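Local coordinates for invasion-associated protein B (Bartonella henselae, PDB 3DTD) that is of unknown molecular function but probably takes part in the invasion of host cells by the bacterium, at residues C[60-65]-C[115-120]; C[47-52]-C[148-153]. All coordinates share one frame; numbering follows the deposited sequence.

Overall arrangement
Both contacts belong to one core, formed where a seven-stranded and a four-stranded antiparallel sheet meet, and their centres are about 11 Å apart. Strands 42-52 and 58-66 are sheet neighbours, so segments 47-52 and 60-65 pair directly: Val64 O lies 2.7 Å from Met47 N and Val60 O lies 2.7 Å from Glu51 N, both probable hydrogen bonds. Contact 1 is nested in the chain loop that contact 2 closes. It is apolar and stays within the larger sheet, whereas contact 2 is mainly polar and links the two sheets. A glycerol, probably from the crystallisation liquor, lies about 3 Å (nearest atoms) from the Glu51 side chain in contact 2.

Contact 1 (C[60-65]-C[115-120]); sequences VAMSVV and IVFDKN
Two next-but-one strands of the seven-stranded antiparallel sheet meet here through side chains alone, within a two-sheet core consistent with the E-set clan. Strand 72-78 runs between them, so 58-66 and 110-117 point roughly the same way, and the 50° between their short axes is consistent with the twist of the sheet. Met62 and Val64 reach from one strand, Ile115 and Phe117 from the other, all four directed toward their opposite numbers and all buried. Met62 suits its place because a long, unbranched, flexible chain can reach across the face of the intervening strand to meet Ile115 partway. It leaves the backbone with CG anti to N, stays extended through SD, then bends at its last torsion (chi3 -75°), which brings Met62 CE 3.7 Å from Ile115 CD1. Ile115 holds CG1 in the crowded position between its own N and carbonyl carbon (chi1 35°) and extends from there, so CD1 is the tip that does the touching. Ile115 CD1 also lies 4.1 Å from Val64 CG2, the two side chains crossing at about a right angle. Short, branched Val64 thus offers one methyl to two partners. Phe117, with CG anti to its carbonyl carbon, presents the edge of its ring to this cluster, while Val72, Val122 and Leu125 also pack against the side chain. Just beyond it, Asp118 N-caps helix 119-127 through OD1, bonded to Tyr121 N. Near the plane of the Phe117 ring, Val64 CG2 sits 4.1 Å from CE1, and Met62 CE is a looser 4.5 Å from CZ.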
loop_
_atom_site.group_PDB
_atom_site.type_symbol
_atom_site.label_atom_id
_atom_site.label_comp_id
_atom_site.label_asym_id
_atom_site.label_seq_id
_atom_site.Cartn_x
_atom_site.Cartn_y
_atom_site.Cartn_z
ATOM N N VAL C 60 14.833 -19.719 -20.300
ATOM C CA VAL C 60 15.997 -20.597 -20.309
ATOM C C VAL C 60 17.257 -19.828 -19.869
ATOM O O VAL C 60 17.403 -18.650 -20.174
ATOM C CB VAL C 60 16.130 -21.368 -21.681
ATOM C CG1 VAL C 60 16.071 -20.427 -22.855
ATOM C CG2 VAL C 60 17.377 -22.219 -21.755
ATOM N N ALA C 61 18.122 -20.488 -19.100
ATOM C CA ALA C 61 19.363 -19.900 -18.604
ATOM C C ALA C 61 20.511 -20.907 -18.695
ATOM O O ALA C 61 20.295 -22.115 -18.657
ATOM C CB ALA C 61 19.190 -19.408 -17.167
ATOM N N MET C 62 21.731 -20.401 -18.833
ATOM C CA MET C 62 22.914 -21.246 -18.907
ATOM C C MET C 62 24.039 -20.616 -18.103
ATOM O O MET C 62 24.316 -19.436 -18.260
ATOM C CB MET C 62 23.338 -21.464 -20.366
ATOM C CG MET C 62 24.639 -22.257 -20.536
ATOM S SD MET C 62 24.911 -22.937 -22.183
ATOM C CE MET C 62 23.749 -24.290 -22.127
ATOM N N SER C 63 24.666 -21.405 -17.234
ATOM C CA SER C 63 25.811 -20.955 -16.445
ATOM C C SER C 63 26.933 -21.979 -16.558
ATOM O O SER C 63 26.695 -23.181 -16.442
ATOM C CB SER C 63 25.416 -20.740 -14.982
ATOM O OG SER C 63 26.360 -19.917 -14.314
ATOM N N VAL C 64 28.154 -21.495 -16.781
ATOM C CA VAL C 64 29.266 -22.344 -17.204
ATOM C C VAL C 64 30.603 -21.926 -16.565
ATOM O O VAL C 64 30.888 -20.735 -16.432
ATOM C CB VAL C 64 29.309 -22.421 -18.772
ATOM C CG1 VAL C 64 30.697 -22.182 -19.350
ATOM C CG2 VAL C 64 28.701 -23.727 -19.263
ATOM N N VAL C 65 31.385 -22.916 -16.129
ATOM C CA VAL C 65 32.737 -22.693 -15.609
ATOM C C VAL C 65 33.787 -23.445 -16.423
ATOM O O VAL C 65 33.482 -24.442 -17.081
ATOM C CB VAL C 65 32.889 -23.076 -14.100
ATOM C CG1 VAL C 65 32.082 -22.144 -13.219
ATOM C CG2 VAL C 65 32.507 -24.538 -13.843
ATOM N N ILE C 115 25.387 -30.019 -17.588
ATOM C CA ILE C 115 26.018 -30.112 -18.898
ATOM C C ILE C 115 27.533 -30.177 -18.758
ATOM O O ILE C 115 28.117 -29.480 -17.933
ATOM C CB ILE C 115 25.615 -28.930 -19.816
ATOM C CG1 ILE C 115 25.435 -27.649 -18.990
ATOM C CG2 ILE C 115 24.325 -29.263 -20.550
ATOM C CD1 ILE C 115 25.589 -26.359 -19.744
ATOM N N VAL C 116 28.152 -31.055 -19.545
ATOM C CA VAL C 116 29.605 -31.159 -19.642
ATOM C C VAL C 116 29.970 -31.134 -21.128
ATOM O O VAL C 116 29.456 -31.934 -21.911
ATOM C CB VAL C 116 30.146 -32.454 -18.965
ATOM C CG1 VAL C 116 31.630 -32.638 -19.239
ATOM C CG2 VAL C 116 29.900 -32.434 -17.461
ATOM N N PHE C 117 30.843 -30.205 -21.510
ATOM C CA PHE C 117 31.281 -30.071 -22.899
ATOM C C PHE C 117 32.730 -30.517 -23.072
ATOM O O PHE C 117 33.624 -29.995 -22.403
ATOM C CB PHE C 117 31.141 -28.621 -23.369
ATOM C CG PHE C 117 29.754 -28.055 -23.226
ATOM C CD1 PHE C 117 29.534 -26.903 -22.481
ATOM C CD2 PHE C 117 28.671 -28.661 -23.844
ATOM C CE1 PHE C 117 28.257 -26.369 -22.356
ATOM C CE2 PHE C 117 27.392 -28.135 -23.725
ATOM C CZ PHE C 117 27.185 -26.988 -22.981
ATOM N N ASP C 118 32.962 -31.472 -23.974
ATOM C CA ASP C 118 34.328 -31.862 -24.342
ATOM C C ASP C 118 34.978 -30.845 -25.289
ATOM O O ASP C 118 34.301 -29.933 -25.771
ATOM C CB ASP C 118 34.386 -33.295 -24.910
ATOM C CG ASP C 118 33.444 -33.523 -26.093
ATOM O OD1 ASP C 118 33.423 -32.724 -27.051
ATOM O OD2 ASP C 118 32.731 -34.545 -26.075
ATOM N N LYS C 119 36.274 -31.023 -25.558
ATOM C CA LYS C 119 37.070 -30.113 -26.402
ATOM C C LYS C 119 36.443 -29.846 -27.771
ATOM O O LYS C 119 36.476 -28.714 -28.261
ATOM C CB LYS C 119 38.494 -30.652 -26.601
ATOM C CG LYS C 119 39.206 -31.134 -25.336
ATOM C CD LYS C 119 39.822 -29.992 -24.537
ATOM C CE LYS C 119 40.537 -30.520 -23.300
ATOM N NZ LYS C 119 41.096 -29.427 -22.453
ATOM N N ASN C 120 35.876 -30.890 -28.372
ATOM C CA ASN C 120 35.248 -30.798 -29.686
ATOM C C ASN C 120 33.928 -30.035 -29.666
ATOM O O ASN C 120 33.619 -29.304 -30.609
ATOM C CB ASN C 120 35.045 -32.195 -30.286
ATOM C CG ASN C 120 36.324 -33.027 -30.293
ATOM O OD1 ASN C 120 36.312 -34.202 -29.923
ATOM N ND2 ASN C 120 37.433 -32.417 -30.707
#

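Contact 2 (C[47-52]-C[148-153]); sequences MHRQEV and LFVQLN
Glu51 leaves strand 42-52 with its CB directed toward segment 148-153 and CG anti to its own carbonyl carbon. Glu51 CG passes 3.5 Å from Phe149 O, and a bend at chi2 (-71°) then turns the carboxylate toward Gln151. There Glu51 OE2 accepts the backbone N-H of Gln151 at 2.9 Å, an almost straight bond (173°) arriving from above the carboxylate plane. Glu51 OE1 receives Gln151 NE2 at 3.1 Å through its syn lone pair, so one residue grips both oxygens with main chain and side chain. Strand 144-151 is an outermost strand of the four-stranded sheet, and the contact joins it to the seven-stranded one, tying together the two sheets of what is probably an E-set-like sandwich; the short axes approach to 7.4 Å at 123°. Arg49, on Glu51's own strand, points its CB to the same side and adds a side-on salt bridge from above the carboxylate plane: Arg49 NE reaches Glu51 OE2 at 2.8 Å and NH2 reaches OE1 at 3.0 Å. A long cation offering two N-H groups suits this spot, since its charge balances a buried acid and would tend to keep it ionised. Arg49 CG lies 3.9 Å from Val150 CG1, an apolar methyl suited to the arginine's aliphatic part. Gln151 is well matched too, because an amide donates and accepts: while NE2 serves Glu51, OE1 accepts a hydrogen bond from the backbone N of Thr28 of the second subunit. O1 of a glycerol, probably from the crystallisation liquor, is hydrogen-bonded to Glu51 OE1.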
loop_
_atom_site.group_PDB
_atom_site.type_symbol
_atom_site.label_atom_id
_atom_site.label_comp_id
_atom_site.label_asym_id
_atom_site.label_seq_id
_atom_site.Cartn_x
_atom_site.Cartn_y
_atom_site.Cartn_z
ATOM N N MET C 47 30.504 -18.032 -16.465
ATOM C CA MET C 47 30.102 -17.499 -17.750
ATOM C C MET C 47 28.617 -17.775 -17.870
ATOM O O MET C 47 28.202 -18.927 -17.770
ATOM C CB MET C 47 30.836 -18.316 -18.799
ATOM C CG MET C 47 31.158 -17.653 -20.080
ATOM S SD MET C 47 32.049 -18.841 -21.114
ATOM C CE MET C 47 31.133 -18.541 -22.604
ATOM N N HIS C 48 27.801 -16.747 -18.074
ATOM C CA HIS C 48 26.350 -16.965 -18.053
ATOM C C HIS C 48 25.525 -16.156 -19.044
ATOM O O HIS C 48 25.955 -15.115 -19.527
ATOM C CB HIS C 48 25.785 -16.828 -16.632
ATOM C CG HIS C 48 26.017 -15.486 -16.013
ATOM N ND1 HIS C 48 25.048 -14.508 -15.981
ATOM C CD2 HIS C 48 27.106 -14.959 -15.409
ATOM C CE1 HIS C 48 25.528 -13.439 -15.374
ATOM N NE2 HIS C 48 26.775 -13.684 -15.021
ATOM N N ARG C 49 24.333 -16.677 -19.329
ATOM C CA ARG C 49 23.404 -16.124 -20.308
ATOM C C ARG C 49 21.964 -16.518 -19.943
ATOM O O ARG C 49 21.691 -17.683 -19.652
ATOM C CB ARG C 49 23.761 -16.648 -21.706
ATOM C CG ARG C 49 22.703 -16.434 -22.782
ATOM C CD ARG C 49 22.940 -15.142 -23.534
ATOM N NE ARG C 49 21.743 -14.677 -24.228
ATOM C CZ ARG C 49 21.274 -13.434 -24.183
ATOM N NH1 ARG C 49 21.899 -12.489 -23.489
ATOM N NH2 ARG C 49 20.177 -13.135 -24.855
ATOM N N GLN C 50 21.050 -15.582 -19.950
ATOM C CA GLN C 50 19.679 -15.952 -19.888
ATOM C C GLN C 50 18.898 -15.490 -21.058
ATOM O O GLN C 50 19.230 -14.537 -21.664
ATOM C CB GLN C 50 19.054 -15.573 -18.566
ATOM C CG GLN C 50 18.921 -14.163 -18.340
ATOM C CD GLN C 50 18.642 -13.842 -16.927
ATOM O OE1 GLN C 50 18.375 -12.727 -16.605
ATOM N NE2 GLN C 50 18.706 -14.817 -16.077
ATOM N N GLU C 51 17.872 -16.230 -21.390
ATOM C CA GLU C 51 16.968 -15.892 -22.477
ATOM C C GLU C 51 15.571 -15.592 -21.938
ATOM O O GLU C 51 15.076 -16.275 -21.041
ATOM C CB GLU C 51 16.912 -17.004 -23.529
ATOM C CG GLU C 51 18.271 -17.509 -24.037
ATOM C CD GLU C 51 19.021 -16.522 -24.939
ATOM O OE1 GLU C 51 18.448 -15.490 -25.360
ATOM O OE2 GLU C 51 20.203 -16.790 -25.235
ATOM N N VAL C 52 14.946 -14.559 -22.493
ATOM C CA VAL C 52 13.631 -14.105 -22.047
ATOM C C VAL C 52 12.604 -14.171 -23.179
ATOM O O VAL C 52 12.968 -14.244 -24.354
ATOM C CB VAL C 52 13.673 -12.663 -21.433
ATOM C CG1 VAL C 52 14.664 -12.586 -20.274
ATOM C CG2 VAL C 52 13.997 -11.606 -22.489
ATOM N N LEU C 148 13.289 -23.675 -28.327
ATOM C CA LEU C 148 14.160 -23.032 -27.346
ATOM C C LEU C 148 15.635 -23.157 -27.726
ATOM O O LEU C 148 16.052 -24.145 -28.326
ATOM C CB LEU C 148 13.921 -23.613 -25.953
ATOM C CG LEU C 148 12.999 -22.932 -24.936
ATOM C CD1 LEU C 148 11.718 -22.361 -25.533
ATOM C CD2 LEU C 148 12.686 -23.930 -23.840
ATOM N N PHE C 149 16.414 -22.142 -27.364
ATOM C CA PHE C 149 17.828 -22.059 -27.718
ATOM C C PHE C 149 18.579 -21.153 -26.753
ATOM O O PHE C 149 17.973 -20.397 -25.992
ATOM C CB PHE C 149 18.024 -21.558 -29.167
ATOM C CG PHE C 149 17.232 -20.321 -29.495
ATOM C CD1 PHE C 149 17.719 -19.055 -29.174
ATOM C CD2 PHE C 149 15.993 -20.424 -30.121
ATOM C CE1 PHE C 149 16.982 -17.923 -29.461
ATOM C CE2 PHE C 149 15.249 -19.295 -30.409
ATOM C CZ PHE C 149 15.741 -18.049 -30.076
ATOM N N VAL C 150 19.905 -21.247 -26.789
ATOM C CA VAL C 150 20.783 -20.275 -26.150
ATOM C C VAL C 150 21.602 -19.614 -27.266
ATOM O O VAL C 150 22.204 -20.302 -28.084
ATOM C CB VAL C 150 21.709 -20.934 -25.085
ATOM C CG1 VAL C 150 22.640 -19.911 -24.456
ATOM C CG2 VAL C 150 20.883 -21.610 -23.997
ATOM N N GLN C 151 21.587 -18.283 -27.314
ATOM C CA GLN C 151 22.342 -17.542 -28.322
ATOM C C GLN C 151 23.819 -17.518 -27.946
ATOM O O GLN C 151 24.167 -17.271 -26.791
ATOM C CB GLN C 151 21.802 -16.124 -28.469
ATOM C CG GLN C 151 20.360 -16.041 -28.930
ATOM C CD GLN C 151 19.871 -14.613 -29.044
ATOM O OE1 GLN C 151 20.076 -13.956 -30.062
ATOM N NE2 GLN C 151 19.212 -14.126 -27.997
ATOM N N LEU C 152 24.679 -17.775 -28.930
ATOM C CA LEU C 152 26.107 -17.980 -28.683
ATOM C C LEU C 152 27.011 -16.795 -29.044
ATOM O O LEU C 152 28.232 -16.917 -28.994
ATOM C CB LEU C 152 26.593 -19.255 -29.392
ATOM C CG LEU C 152 25.939 -20.584 -29.002
ATOM C CD1 LEU C 152 26.361 -21.681 -29.973
ATOM C CD2 LEU C 152 26.250 -20.981 -27.551
ATOM N N ASN C 153 26.418 -15.658 -29.405
ATOM C CA ASN C 153 27.193 -14.455 -29.718
ATOM C C ASN C 153 27.961 -13.946 -28.498
ATOM O O ASN C 153 27.366 -13.500 -27.515
ATOM C CB ASN C 153 26.311 -13.346 -30.301
ATOM C CG ASN C 153 27.115 -12.130 -30.737
ATOM O OD1 ASN C 153 27.223 -11.148 -30.006
ATOM N ND2 ASN C 153 27.705 -12.206 -31.922
#